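Local coordinates for protein D-lactate dehydrogenase (Fermentative) (Pseudomonas aeruginosa, PDB 6ABJ) that catalyses the NADH-dependent interconversion of pyruvate and D-lactate, as a tetrameric fermentative dehydrogenase of the D-isomer specific 2-hydroxyacid dehydrogenase family, at residues T131-L136 with T154-H159; G242-N247 with L268-L273; H124-I129 with E173-I178; K161-I166 with C184-Y189. All blocks are in the same frame, centred on the assembly; numbering follows the deposited sequence.

Contact 1: residues T131-L136 with T154-H159; sequences TLNRRL and TGFDLH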
loop_
_atom_site.group_PDB
_atom_site.type_symbol
_atom_site.label_atom_id
_atom_site.label_comp_id
_atom_site.label_asym_id
_atom_site.label_seq_id
_atom_site.Cartn_x
_atom_site.Cartn_y
_atom_site.Cartn_z
ATOM N N THR B 131 -3.021 -1.877 -17.251
ATOM C CA THR B 131 -3.139 -1.648 -15.849
ATOM C C THR B 131 -4.054 -0.432 -15.567
ATOM O O THR B 131 -4.834 -0.443 -14.614
ATOM C CB THR B 131 -1.778 -1.569 -15.075
ATOM O OG1 THR B 131 -2.082 -1.537 -13.668
ATOM C CG2 THR B 131 -1.049 -0.356 -15.319
ATOM N N LEU B 132 -3.891 0.622 -16.340
ATOM C CA LEU B 132 -4.716 1.785 -16.156
ATOM C C LEU B 132 -6.201 1.484 -16.484
ATOM O O LEU B 132 -7.101 1.871 -15.752
ATOM C CB LEU B 132 -4.237 2.924 -17.050
ATOM C CG LEU B 132 -2.947 3.660 -16.606
ATOM C CD1 LEU B 132 -2.334 4.430 -17.759
ATOM C CD2 LEU B 132 -3.341 4.590 -15.444
ATOM N N ASN B 133 -6.404 0.776 -17.593
ATOM C CA ASN B 133 -7.743 0.509 -18.100
ATOM C C ASN B 133 -8.512 -0.329 -17.044
ATOM O O ASN B 133 -9.618 0.035 -16.611
ATOM C CB ASN B 133 -7.588 -0.254 -19.388
ATOM C CG ASN B 133 -8.900 -0.620 -20.045
ATOM O OD1 ASN B 133 -9.937 -0.795 -19.373
ATOM N ND2 ASN B 133 -8.841 -0.851 -21.346
ATOM N N ARG B 134 -7.892 -1.421 -16.614
ATOM C CA ARG B 134 -8.536 -2.364 -15.744
ATOM C C ARG B 134 -8.225 -2.046 -14.225
ATOM O O ARG B 134 -8.624 -2.800 -13.317
ATOM C CB ARG B 134 -8.220 -3.806 -16.101
ATOM C CG ARG B 134 -8.401 -4.145 -17.599
ATOM C CD ARG B 134 -9.804 -3.800 -18.088
ATOM N NE ARG B 134 -10.723 -4.714 -17.518
ATOM C CZ ARG B 134 -11.185 -5.832 -18.085
ATOM N NH1 ARG B 134 -10.960 -6.132 -19.338
ATOM N NH2 ARG B 134 -11.972 -6.598 -17.398
ATOM N N ARG B 135 -7.509 -0.956 -13.995
ATOM C CA ARG B 135 -7.178 -0.545 -12.641
ATOM C C ARG B 135 -6.510 -1.648 -11.848
ATOM O O ARG B 135 -6.785 -1.828 -10.662
ATOM C CB ARG B 135 -8.438 -0.087 -11.906
ATOM C CG ARG B 135 -8.934 1.284 -12.325
ATOM C CD ARG B 135 -9.841 1.178 -13.538
ATOM N NE ARG B 135 -10.839 2.240 -13.566
ATOM C CZ ARG B 135 -11.305 2.793 -14.681
ATOM N NH1 ARG B 135 -10.865 2.378 -15.861
ATOM N NH2 ARG B 135 -12.214 3.756 -14.618
ATOM N N LEU B 136 -5.626 -2.386 -12.503
ATOM C CA LEU B 136 -5.054 -3.550 -11.887
ATOM C C LEU B 136 -4.176 -3.238 -10.638
ATOM O O LEU B 136 -4.150 -4.007 -9.732
ATOM C CB LEU B 136 -4.215 -4.307 -12.871
ATOM C CG LEU B 136 -4.958 -4.877 -14.130
ATOM C CD1 LEU B 136 -4.036 -5.558 -15.122
ATOM C CD2 LEU B 136 -6.112 -5.743 -13.685
ATOM N N THR B 154 -14.285 -0.553 -13.114
ATOM C CA THR B 154 -14.767 -0.803 -14.440
ATOM C C THR B 154 -13.879 -0.180 -15.495
ATOM O O THR B 154 -13.667 1.066 -15.465
ATOM C CB THR B 154 -16.210 -0.299 -14.617
ATOM O OG1 THR B 154 -17.002 -0.860 -13.603
ATOM C CG2 THR B 154 -16.778 -0.741 -15.962
ATOM N N GLY B 155 -13.467 -0.965 -16.476
ATOM C CA GLY B 155 -12.671 -0.480 -17.604
ATOM C C GLY B 155 -13.436 -0.387 -18.903
ATOM O O GLY B 155 -14.670 -0.138 -18.899
ATOM N N PHE B 156 -12.718 -0.522 -19.988
ATOM C CA PHE B 156 -13.269 -0.491 -21.314
ATOM C C PHE B 156 -12.576 -1.530 -22.198
ATOM O O PHE B 156 -11.384 -1.826 -22.036
ATOM C CB PHE B 156 -13.159 0.935 -21.890
ATOM C CG PHE B 156 -11.741 1.449 -22.043
ATOM C CD1 PHE B 156 -11.129 2.144 -21.017
ATOM C CD2 PHE B 156 -11.036 1.271 -23.195
ATOM C CE1 PHE B 156 -9.863 2.680 -21.181
ATOM C CE2 PHE B 156 -9.746 1.810 -23.363
ATOM C CZ PHE B 156 -9.190 2.563 -22.353
ATOM N N ASP B 157 -13.328 -2.090 -23.134
ATOM C CA ASP B 157 -12.740 -3.016 -24.075
ATOM C C ASP B 157 -11.755 -2.232 -24.944
ATOM O O ASP B 157 -12.072 -1.141 -25.429
ATOM C CB ASP B 157 -13.794 -3.567 -25.027
ATOM C CG ASP B 157 -14.779 -4.470 -24.351
ATOM O OD1 ASP B 157 -14.631 -4.731 -23.139
ATOM O OD2 ASP B 157 -15.711 -4.920 -25.046
ATOM N N LEU B 158 -10.574 -2.794 -25.169
ATOM C CA LEU B 158 -9.685 -2.253 -26.140
ATOM C C LEU B 158 -10.160 -2.505 -27.598
ATOM O O LEU B 158 -10.002 -1.638 -28.503
ATOM C CB LEU B 158 -8.292 -2.846 -25.978
ATOM C CG LEU B 158 -7.522 -2.442 -24.703
ATOM C CD1 LEU B 158 -6.213 -3.162 -24.574
ATOM C CD2 LEU B 158 -7.302 -0.919 -24.610
ATOM N N HIS B 159 -10.717 -3.683 -27.807
ATOM C CA HIS B 159 -11.315 -4.003 -29.106
ATOM C C HIS B 159 -12.183 -2.878 -29.630
ATOM O O HIS B 159 -13.077 -2.437 -28.950
ATOM C CB HIS B 159 -12.107 -5.311 -29.001
ATOM C CG HIS B 159 -12.651 -5.775 -30.310
ATOM N ND1 HIS B 159 -13.991 -5.680 -30.636
ATOM C CD2 HIS B 159 -12.042 -6.312 -31.387
ATOM C CE1 HIS B 159 -14.175 -6.123 -31.867
ATOM N NE2 HIS B 159 -13.009 -6.512 -32.333
HETATM O O HOH W 1 -10.007 -4.286 -21.423
#
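The backbone O of F156 accepts from two donors, N133 ND2 at 2.8 Å and a water that in turn accepts a hydrogen bond from R134 NH1. N133 is near the C-terminal end of helix 118-134, which closes in a Schellman motif with R135 at positive phi. The segment 154-159 is an irregular loop laid past that end. N133 CG is anti to the backbone N (chi1 180°), and the amide reads the F156 backbone twice. Besides the bond to O, its OD1 receives F156 N at 2.9 Å, almost straight at 169°. The F156 ring folds back over the same amide. The two planes lie 17° apart, and ND2 sits over the ring centre, 3.3 Å above it. One buried asparagine is thus held by two bonds and a stack.

R135, the next residue but one, uses its guanidinium on N133 O and T154 O. Its NH1 donates to N133 O at 2.8 Å and also to Y270 OH of strand 268-273. The guanidinium turns one face to T154 O, which stands over its centre.

A second subunit meets this region. R134 NH1 bonds to A120 O of that subunit, and D157 N to its E318. G155 fits closely against the helix end, with its CA 3.3 Å from N133 O.

Contact 2: residues G242-N247 with L268-L273; sequences GAMLIN and LGYLGL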
loop_
_atom_site.group_PDB
_atom_site.type_symbol
_atom_site.label_atom_id
_atom_site.label_comp_id
_atom_site.label_asym_id
_atom_site.label_seq_id
_atom_site.Cartn_x
_atom_site.Cartn_y
_atom_site.Cartn_z
ATOM N N GLY B 242 -11.610 12.430 -21.638
ATOM C CA GLY B 242 -11.520 11.088 -21.005
ATOM C C GLY B 242 -10.504 10.169 -21.629
ATOM O O GLY B 242 -10.352 9.010 -21.196
ATOM N N ALA B 243 -9.703 10.662 -22.572
ATOM C CA ALA B 243 -8.804 9.808 -23.286
ATOM C C ALA B 243 -7.667 9.395 -22.361
ATOM O O ALA B 243 -7.430 10.003 -21.304
ATOM C CB ALA B 243 -8.248 10.515 -24.508
ATOM N N MET B 244 -6.954 8.392 -22.801
ATOM C CA MET B 244 -5.737 7.910 -22.135
ATOM C C MET B 244 -4.490 8.394 -22.899
ATOM O O MET B 244 -4.428 8.213 -24.108
ATOM C CB MET B 244 -5.768 6.390 -22.136
ATOM C CG MET B 244 -4.510 5.728 -21.594
ATOM S SD MET B 244 -4.634 3.928 -21.594
ATOM C CE MET B 244 -5.800 3.647 -20.301
ATOM N N LEU B 245 -3.489 8.859 -22.157
ATOM C CA LEU B 245 -2.167 9.204 -22.732
ATOM C C LEU B 245 -1.072 8.368 -22.123
ATOM O O LEU B 245 -0.971 8.256 -20.897
ATOM C CB LEU B 245 -1.917 10.685 -22.451
ATOM C CG LEU B 245 -0.584 11.212 -22.979
ATOM C CD1 LEU B 245 -0.466 11.229 -24.500
ATOM C CD2 LEU B 245 -0.379 12.637 -22.450
ATOM N N ILE B 246 -0.198 7.841 -22.977
ATOM C CA ILE B 246 0.937 7.042 -22.575
ATOM C C ILE B 246 2.214 7.739 -23.150
ATOM O O ILE B 246 2.300 8.041 -24.345
ATOM C CB ILE B 246 0.854 5.615 -23.171
ATOM C CG1 ILE B 246 -0.490 4.939 -22.770
ATOM C CG2 ILE B 246 2.008 4.734 -22.744
ATOM C CD1 ILE B 246 -0.706 4.761 -21.271
ATOM N N ASN B 247 3.178 7.982 -22.279
ATOM C CA ASN B 247 4.484 8.462 -22.713
ATOM C C ASN B 247 5.563 7.536 -22.218
ATOM O O ASN B 247 5.987 7.567 -21.037
ATOM C CB ASN B 247 4.769 9.873 -22.234
ATOM C CG ASN B 247 6.068 10.417 -22.853
ATOM O OD1 ASN B 247 6.592 9.822 -23.806
ATOM N ND2 ASN B 247 6.583 11.472 -22.294
ATOM N N LEU B 268 -8.346 14.776 -19.294
ATOM C CA LEU B 268 -7.510 13.606 -19.480
ATOM C C LEU B 268 -7.998 12.537 -18.506
ATOM O O LEU B 268 -7.954 12.742 -17.285
ATOM C CB LEU B 268 -6.024 13.957 -19.254
ATOM C CG LEU B 268 -5.027 12.860 -19.564
ATOM C CD1 LEU B 268 -5.010 12.478 -21.040
ATOM C CD2 LEU B 268 -3.630 13.290 -19.222
ATOM N N GLY B 269 -8.379 11.383 -19.054
ATOM C CA GLY B 269 -8.919 10.288 -18.272
ATOM C C GLY B 269 -7.874 9.453 -17.580
ATOM O O GLY B 269 -8.149 8.886 -16.537
ATOM N N TYR B 270 -6.742 9.265 -18.234
ATOM C CA TYR B 270 -5.727 8.375 -17.720
ATOM C C TYR B 270 -4.374 8.841 -18.186
ATOM O O TYR B 270 -4.231 9.400 -19.276
ATOM C CB TYR B 270 -5.895 6.950 -18.277
ATOM C CG TYR B 270 -7.255 6.282 -18.194
ATOM C CD1 TYR B 270 -8.261 6.580 -19.105
ATOM C CD2 TYR B 270 -7.496 5.288 -17.251
ATOM C CE1 TYR B 270 -9.486 5.940 -19.048
ATOM C CE2 TYR B 270 -8.717 4.645 -17.187
ATOM C CZ TYR B 270 -9.708 4.974 -18.086
ATOM O OH TYR B 270 -10.922 4.333 -18.021
ATOM N N LEU B 271 -3.374 8.570 -17.367
ATOM C CA LEU B 271 -1.980 8.809 -17.747
ATOM C C LEU B 271 -1.025 7.720 -17.298
ATOM O O LEU B 271 -0.976 7.350 -16.136
ATOM C CB LEU B 271 -1.536 10.164 -17.189
ATOM C CG LEU B 271 -0.081 10.600 -17.472
ATOM C CD1 LEU B 271 0.093 11.052 -18.892
ATOM C CD2 LEU B 271 0.351 11.668 -16.485
ATOM N N GLY B 272 -0.214 7.240 -18.265
ATOM C CA GLY B 272 0.828 6.278 -18.017
ATOM C C GLY B 272 2.158 6.891 -18.442
ATOM O O GLY B 272 2.302 7.211 -19.596
ATOM N N LEU B 273 3.070 7.056 -17.495
ATOM C CA LEU B 273 4.384 7.591 -17.823
ATOM C C LEU B 273 5.449 6.588 -17.466
ATOM O O LEU B 273 5.427 6.022 -16.392
ATOM C CB LEU B 273 4.667 8.860 -17.017
ATOM C CG LEU B 273 3.767 10.066 -17.188
ATOM C CD1 LEU B 273 4.319 11.168 -16.248
ATOM C CD2 LEU B 273 3.610 10.562 -18.592
#
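The Y270 ring carries M244 CE on one face, 3.7 Å above the plane and offset toward the rim. At the ring edge, near its plane, lie the carbonyl oxygens of G242 and A243. The two strands are neighbours in the parallel sheet of the Rossmann-type NAD-binding domain. Helix 256-265 joins them in a beta-alpha-beta unit. The methyl contact is CH-pi, with CE 4.0 Å from the ring centroid. The sulfur is farther off and oblique, a Met-aromatic contact. M244 is extended through chi2 and bends at chi3 (-71°), which carries CE to the ring.

A243 O accepts from both G269 N, at 2.8 Å, and Y270 N, at 3.2 Å; neither bond is straight. Past this start the pairing is regular. L245 N donates to Y270 O, G272 N to L245 O, and N247 N to G272 O. The last two donors lie nearly along the C=O axis.

On the face of M244 and Y270, I246 lies across from G272. I246 CD1 reaches to 3.9 Å from G272 CA, close to where a side chain would begin. I129 and L132 of helix 118-134 pack on this face. On the other face L245 and L271 lie side by side, and L259 of helix 256-265 packs on both. The C-terminal ends of the strands lead into T248 and D274, which bind NADH. At the other end of the pair, L268 CD1 touches A243 O at 3.5 Å and L245 CB at 3.8 Å.

Contact 3: residues H124-I129 with E173-I178; sequences HAVGLI and ETFARI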
loop_
_atom_site.group_PDB
_atom_site.type_symbol
_atom_site.label_atom_id
_atom_site.label_comp_id
_atom_site.label_asym_id
_atom_site.label_seq_id
_atom_site.Cartn_x
_atom_site.Cartn_y
_atom_site.Cartn_z
ATOM N N HIS B 124 5.874 -2.729 -22.599
ATOM C CA HIS B 124 5.707 -1.999 -21.383
ATOM C C HIS B 124 4.610 -0.936 -21.544
ATOM O O HIS B 124 3.792 -0.772 -20.657
ATOM C CB HIS B 124 6.981 -1.334 -20.986
ATOM C CG HIS B 124 6.927 -0.767 -19.593
ATOM N ND1 HIS B 124 7.106 -1.544 -18.485
ATOM C CD2 HIS B 124 6.788 0.493 -19.141
ATOM C CE1 HIS B 124 7.033 -0.797 -17.389
ATOM N NE2 HIS B 124 6.856 0.453 -17.764
ATOM N N ALA B 125 4.571 -0.266 -22.695
ATOM C CA ALA B 125 3.524 0.654 -22.987
ATOM C C ALA B 125 2.181 -0.054 -22.922
ATOM O O ALA B 125 1.233 0.487 -22.340
ATOM C CB ALA B 125 3.739 1.341 -24.324
ATOM N N VAL B 126 2.057 -1.229 -23.536
ATOM C CA VAL B 126 0.798 -1.954 -23.495
ATOM C C VAL B 126 0.441 -2.365 -22.052
ATOM O O VAL B 126 -0.736 -2.305 -21.650
ATOM C CB VAL B 126 0.814 -3.151 -24.476
ATOM C CG1 VAL B 126 -0.455 -3.948 -24.386
ATOM C CG2 VAL B 126 1.045 -2.653 -25.903
ATOM N N GLY B 127 1.430 -2.744 -21.252
ATOM C CA GLY B 127 1.174 -3.068 -19.877
ATOM C C GLY B 127 0.613 -1.862 -19.087
ATOM O O GLY B 127 -0.319 -1.993 -18.274
ATOM N N LEU B 128 1.086 -0.667 -19.432
ATOM C CA LEU B 128 0.648 0.553 -18.724
ATOM C C LEU B 128 -0.796 0.769 -19.144
ATOM O O LEU B 128 -1.653 1.132 -18.319
ATOM C CB LEU B 128 1.532 1.779 -19.131
ATOM C CG LEU B 128 2.919 1.826 -18.428
ATOM C CD1 LEU B 128 3.680 3.065 -18.978
ATOM C CD2 LEU B 128 2.823 1.864 -16.936
ATOM N N ILE B 129 -1.085 0.565 -20.419
ATOM C CA ILE B 129 -2.477 0.728 -20.900
ATOM C C ILE B 129 -3.436 -0.194 -20.147
ATOM O O ILE B 129 -4.501 0.240 -19.656
ATOM C CB ILE B 129 -2.564 0.411 -22.431
ATOM C CG1 ILE B 129 -1.906 1.553 -23.180
ATOM C CG2 ILE B 129 -4.013 0.278 -22.871
ATOM C CD1 ILE B 129 -1.705 1.375 -24.635
ATOM N N GLU B 173 6.054 1.413 -34.357
ATOM C CA GLU B 173 5.544 0.364 -35.236
ATOM C C GLU B 173 5.270 -0.923 -34.474
ATOM O O GLU B 173 4.257 -1.612 -34.701
ATOM C CB GLU B 173 6.543 0.109 -36.407
ATOM C CG GLU B 173 6.076 -1.030 -37.293
ATOM C CD GLU B 173 7.142 -1.509 -38.350
ATOM O OE1 GLU B 173 8.007 -0.691 -38.728
ATOM O OE2 GLU B 173 7.047 -2.673 -38.757
ATOM N N THR B 174 6.181 -1.290 -33.610
ATOM C CA THR B 174 6.042 -2.488 -32.810
ATOM C C THR B 174 4.804 -2.375 -31.917
ATOM O O THR B 174 4.000 -3.311 -31.798
ATOM C CB THR B 174 7.295 -2.707 -31.944
ATOM O OG1 THR B 174 8.479 -2.662 -32.775
ATOM C CG2 THR B 174 7.239 -4.039 -31.189
ATOM N N PHE B 175 4.683 -1.217 -31.267
ATOM C CA PHE B 175 3.474 -0.907 -30.470
ATOM C C PHE B 175 2.216 -1.004 -31.330
ATOM O O PHE B 175 1.167 -1.597 -30.951
ATOM C CB PHE B 175 3.656 0.491 -29.887
ATOM C CG PHE B 175 2.428 1.012 -29.166
ATOM C CD1 PHE B 175 2.145 0.551 -27.906
ATOM C CD2 PHE B 175 1.527 1.870 -29.789
ATOM C CE1 PHE B 175 1.003 1.015 -27.210
ATOM C CE2 PHE B 175 0.360 2.311 -29.121
ATOM C CZ PHE B 175 0.130 1.898 -27.821
ATOM N N ALA B 176 2.267 -0.402 -32.505
ATOM C CA ALA B 176 1.087 -0.430 -33.382
ATOM C C ALA B 176 0.664 -1.857 -33.716
ATOM O O ALA B 176 -0.550 -2.174 -33.700
ATOM C CB ALA B 176 1.328 0.394 -34.641
ATOM N N ARG B 177 1.617 -2.750 -34.015
ATOM C CA ARG B 177 1.286 -4.120 -34.382
ATOM C C ARG B 177 0.631 -4.851 -33.214
ATOM O O ARG B 177 -0.338 -5.619 -33.358
ATOM C CB ARG B 177 2.570 -4.911 -34.837
ATOM C CG ARG B 177 2.323 -6.378 -35.214
ATOM C CD ARG B 177 3.301 -6.934 -36.296
ATOM N NE ARG B 177 4.583 -6.252 -36.210
ATOM C CZ ARG B 177 5.047 -5.325 -37.052
ATOM N NH1 ARG B 177 4.395 -4.988 -38.125
ATOM N NH2 ARG B 177 6.203 -4.716 -36.789
ATOM N N ILE B 178 1.153 -4.640 -32.012
ATOM C CA ILE B 178 0.514 -5.267 -30.837
ATOM C C ILE B 178 -0.897 -4.768 -30.685
ATOM O O ILE B 178 -1.795 -5.564 -30.491
ATOM C CB ILE B 178 1.276 -4.968 -29.547
ATOM C CG1 ILE B 178 2.663 -5.592 -29.598
ATOM C CG2 ILE B 178 0.549 -5.591 -28.372
ATOM C CD1 ILE B 178 3.602 -5.088 -28.520
#
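F175 and I129 meet tip to tip across two helices. I129 CD1 comes to 3.7 Å from F175 CZ and lies at the ring edge, in its plane. Every contact between the two segments is apolar, and no hydrogen bond crosses. V126 CG2 makes two of these contacts. It is 3.9 Å from F175 CE1 and equally 3.9 Å from I178 CG2. A125 CB touches the ring obliquely, 4.0 Å from CE1. F175 CG is anti to the backbone N (chi1 174°), which extends the ring across to the other helix. The three residues of helix 118-134 gather round the CD1, CE1 and CZ side of the ring.

The helix axes stay 10.5 Å apart at closest approach and cross at -48°. The gap is spanned mainly by the one large aromatic side chain. The five touching residues are all buried.

The polar interaction here is internal to helix 170-181. R177 NH2 makes a salt bridge to E173 OE2 at 3.0 Å, with the oxygen in the guanidinium plane. E173 has a second partner in R196. This pair lies away from the apolar contact.

F175 also meets the ring of H220 and packs on S218 of strand 216-219. Its helix starts at the glycine-rich turn, consistent with a Rossmann dinucleotide-binding motif, where Q170 and I171 bind NADH. On the other helix, A125 and I129 pack on I246 of strand 243-247. V126 and I178 also touch L130 and F182 of the second subunit, so the helix pair lies between the sheet and the subunit interface.

Contact 4: residues K161-I166 with C184-Y189; sequences KRVGVI and CELLAY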
loop_
_atom_site.group_PDB
_atom_site.type_symbol
_atom_site.label_atom_id
_atom_site.label_comp_id
_atom_site.label_asym_id
_atom_site.label_seq_id
_atom_site.Cartn_x
_atom_site.Cartn_y
_atom_site.Cartn_z
ATOM N N LYS B 161 -11.447 0.239 -30.133
ATOM C CA LYS B 161 -11.049 1.598 -29.779
ATOM C C LYS B 161 -9.988 2.149 -30.760
ATOM O O LYS B 161 -9.253 1.396 -31.409
ATOM C CB LYS B 161 -10.487 1.678 -28.348
ATOM C CG LYS B 161 -11.450 1.287 -27.248
ATOM C CD LYS B 161 -12.702 2.172 -27.285
ATOM C CE LYS B 161 -13.728 1.893 -26.186
ATOM N NZ LYS B 161 -14.116 0.458 -26.146
ATOM N N ARG B 162 -9.958 3.473 -30.881
ATOM C CA ARG B 162 -8.971 4.154 -31.719
ATOM C C ARG B 162 -7.726 4.420 -30.919
ATOM O O ARG B 162 -7.804 5.046 -29.855
ATOM C CB ARG B 162 -9.556 5.490 -32.212
ATOM C CG ARG B 162 -10.668 5.215 -33.212
ATOM C CD ARG B 162 -11.622 6.360 -33.426
ATOM N NE ARG B 162 -12.667 5.811 -34.291
ATOM C CZ ARG B 162 -13.856 6.371 -34.460
ATOM N NH1 ARG B 162 -14.150 7.501 -33.829
ATOM N NH2 ARG B 162 -14.727 5.834 -35.318
ATOM N N VAL B 163 -6.593 3.970 -31.429
ATOM C CA VAL B 163 -5.338 4.087 -30.784
ATOM C C VAL B 163 -4.457 4.916 -31.713
ATOM O O VAL B 163 -4.222 4.525 -32.844
ATOM C CB VAL B 163 -4.739 2.718 -30.569
ATOM C CG1 VAL B 163 -3.325 2.826 -30.024
ATOM C CG2 VAL B 163 -5.579 1.882 -29.600
ATOM N N GLY B 164 -3.986 6.045 -31.218
ATOM C CA GLY B 164 -3.183 6.959 -32.008
ATOM C C GLY B 164 -1.727 6.880 -31.625
ATOM O O GLY B 164 -1.324 7.150 -30.477
ATOM N N VAL B 165 -0.916 6.542 -32.626
ATOM C CA VAL B 165 0.504 6.374 -32.471
ATOM C C VAL B 165 1.219 7.560 -33.043
ATOM O O VAL B 165 1.160 7.808 -34.289
ATOM C CB VAL B 165 0.943 5.130 -33.206
ATOM C CG1 VAL B 165 2.424 4.863 -32.942
ATOM C CG2 VAL B 165 0.071 3.960 -32.806
ATOM N N ILE B 166 1.873 8.305 -32.173
ATOM C CA ILE B 166 2.607 9.452 -32.584
ATOM C C ILE B 166 4.087 9.055 -32.693
ATOM O O ILE B 166 4.794 8.892 -31.692
ATOM C CB ILE B 166 2.391 10.609 -31.609
ATOM C CG1 ILE B 166 0.911 11.014 -31.678
ATOM C CG2 ILE B 166 3.248 11.844 -31.963
ATOM C CD1 ILE B 166 0.569 12.037 -30.648
ATOM N N CYS B 184 -7.846 -3.108 -32.290
ATOM C CA CYS B 184 -7.997 -1.675 -32.206
ATOM C C CYS B 184 -7.947 -1.127 -33.636
ATOM O O CYS B 184 -7.357 -1.730 -34.532
ATOM C CB CYS B 184 -6.867 -1.091 -31.395
ATOM S SG CYS B 184 -6.823 -1.694 -29.692
ATOM N N GLU B 185 -8.514 0.052 -33.786
ATOM C CA GLU B 185 -8.420 0.802 -35.018
ATOM C C GLU B 185 -7.224 1.717 -34.846
ATOM O O GLU B 185 -7.261 2.647 -34.000
ATOM C CB GLU B 185 -9.695 1.614 -35.198
ATOM C CG GLU B 185 -9.711 2.430 -36.483
ATOM C CD GLU B 185 -10.938 3.284 -36.673
ATOM O OE1 GLU B 185 -11.955 3.190 -35.967
ATOM O OE2 GLU B 185 -10.826 4.109 -37.573
ATOM N N LEU B 186 -6.188 1.509 -35.664
ATOM C CA LEU B 186 -4.939 2.248 -35.542
ATOM C C LEU B 186 -4.846 3.561 -36.354
ATOM O O LEU B 186 -5.025 3.526 -37.585
ATOM C CB LEU B 186 -3.789 1.409 -35.984
ATOM C CG LEU B 186 -3.107 0.619 -34.867
ATOM C CD1 LEU B 186 -2.370 1.516 -33.909
ATOM C CD2 LEU B 186 -4.128 -0.199 -34.123
ATOM N N LEU B 187 -4.525 4.662 -35.667
ATOM C CA LEU B 187 -4.294 5.987 -36.248
ATOM C C LEU B 187 -2.859 6.345 -35.997
ATOM O O LEU B 187 -2.248 5.957 -35.003
ATOM C CB LEU B 187 -5.201 7.051 -35.655
ATOM C CG LEU B 187 -6.675 6.692 -35.566
ATOM C CD1 LEU B 187 -7.423 7.832 -34.963
ATOM C CD2 LEU B 187 -7.273 6.319 -36.889
ATOM N N ALA B 188 -2.268 7.042 -36.938
ATOM C CA ALA B 188 -0.863 7.336 -36.847
ATOM C C ALA B 188 -0.496 8.705 -37.372
ATOM O O ALA B 188 -1.060 9.201 -38.331
ATOM C CB ALA B 188 -0.112 6.291 -37.633
ATOM N N TYR B 189 0.501 9.284 -36.752
ATOM C CA TYR B 189 1.080 10.504 -37.217
ATOM C C TYR B 189 2.591 10.331 -37.255
ATOM O O TYR B 189 3.235 9.929 -36.272
ATOM C CB TYR B 189 0.748 11.710 -36.329
ATOM C CG TYR B 189 1.573 12.897 -36.746
ATOM C CD1 TYR B 189 1.267 13.621 -37.895
ATOM C CD2 TYR B 189 2.731 13.227 -36.040
ATOM C CE1 TYR B 189 2.102 14.667 -38.353
ATOM C CE2 TYR B 189 3.557 14.255 -36.471
ATOM C CZ TYR B 189 3.240 14.978 -37.590
ATOM O OH TYR B 189 4.104 15.977 -37.955
#
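R162 and E185 lie side by side and point the same way from adjacent parallel strands. Their flat groups are turned 89° against each other. R162 NE donates to E185 OE1 at 3.2 Å, nearly straight at 176°. The oxygen lies in the guanidinium plane, while NE stands above the carboxylate plane. E185 is extended, with CG anti to its backbone N (chi1 -179°).

Strands 162-166 and 185-189 flank helix 170-181 in the chain, as the first beta-alpha-beta unit of the Rossmann-type domain. Five backbone bonds join them, alternating from K161 O to Y189 N. L187 N to V163 O is 2.8 Å.

On the face opposite the ion pair, V165 and L186 cross obliquely, CG2 to CD1 at 3.6 Å. V163 CG2 packs on C184 CB at 3.7 Å. F175 and A176 of helix 170-181 cover this face. Back on the face of R162 and E185, at the C-terminal end, I166 CG2 approaches the edge of the Y189 ring, just before D190, which binds NADH.

The chemistry divides along the strands. The ion pair occupies the exposed start, where solvent probably weakens it, while the buried middle relies on backbone bonds and aliphatic packing.

Overall arrangement
All four contacts belong to the NAD-binding part of the chain. Contacts 2 and 4 are two strand pairs of one parallel sheet, with centres 14 Å apart. Strand 216-219 lies between them. Contacts 1 and 3 share helix 118-134, one at its end and one along its middle. Contact 3 also uses helix 170-181, the crossover of contact 4, and the centres of contacts 3 and 4 are about 11 Å apart. Contacts 1 and 2 touch, and their centres are about 12 Å apart. Along the chain, both segments of contact 1 fall between those of contact 3, contacts 3 and 4 alternate, and contact 2 comes last. Contacts 1 and 3 both touch the second subunit, so helix 118-134 connects the nucleotide-binding sheet with that interface.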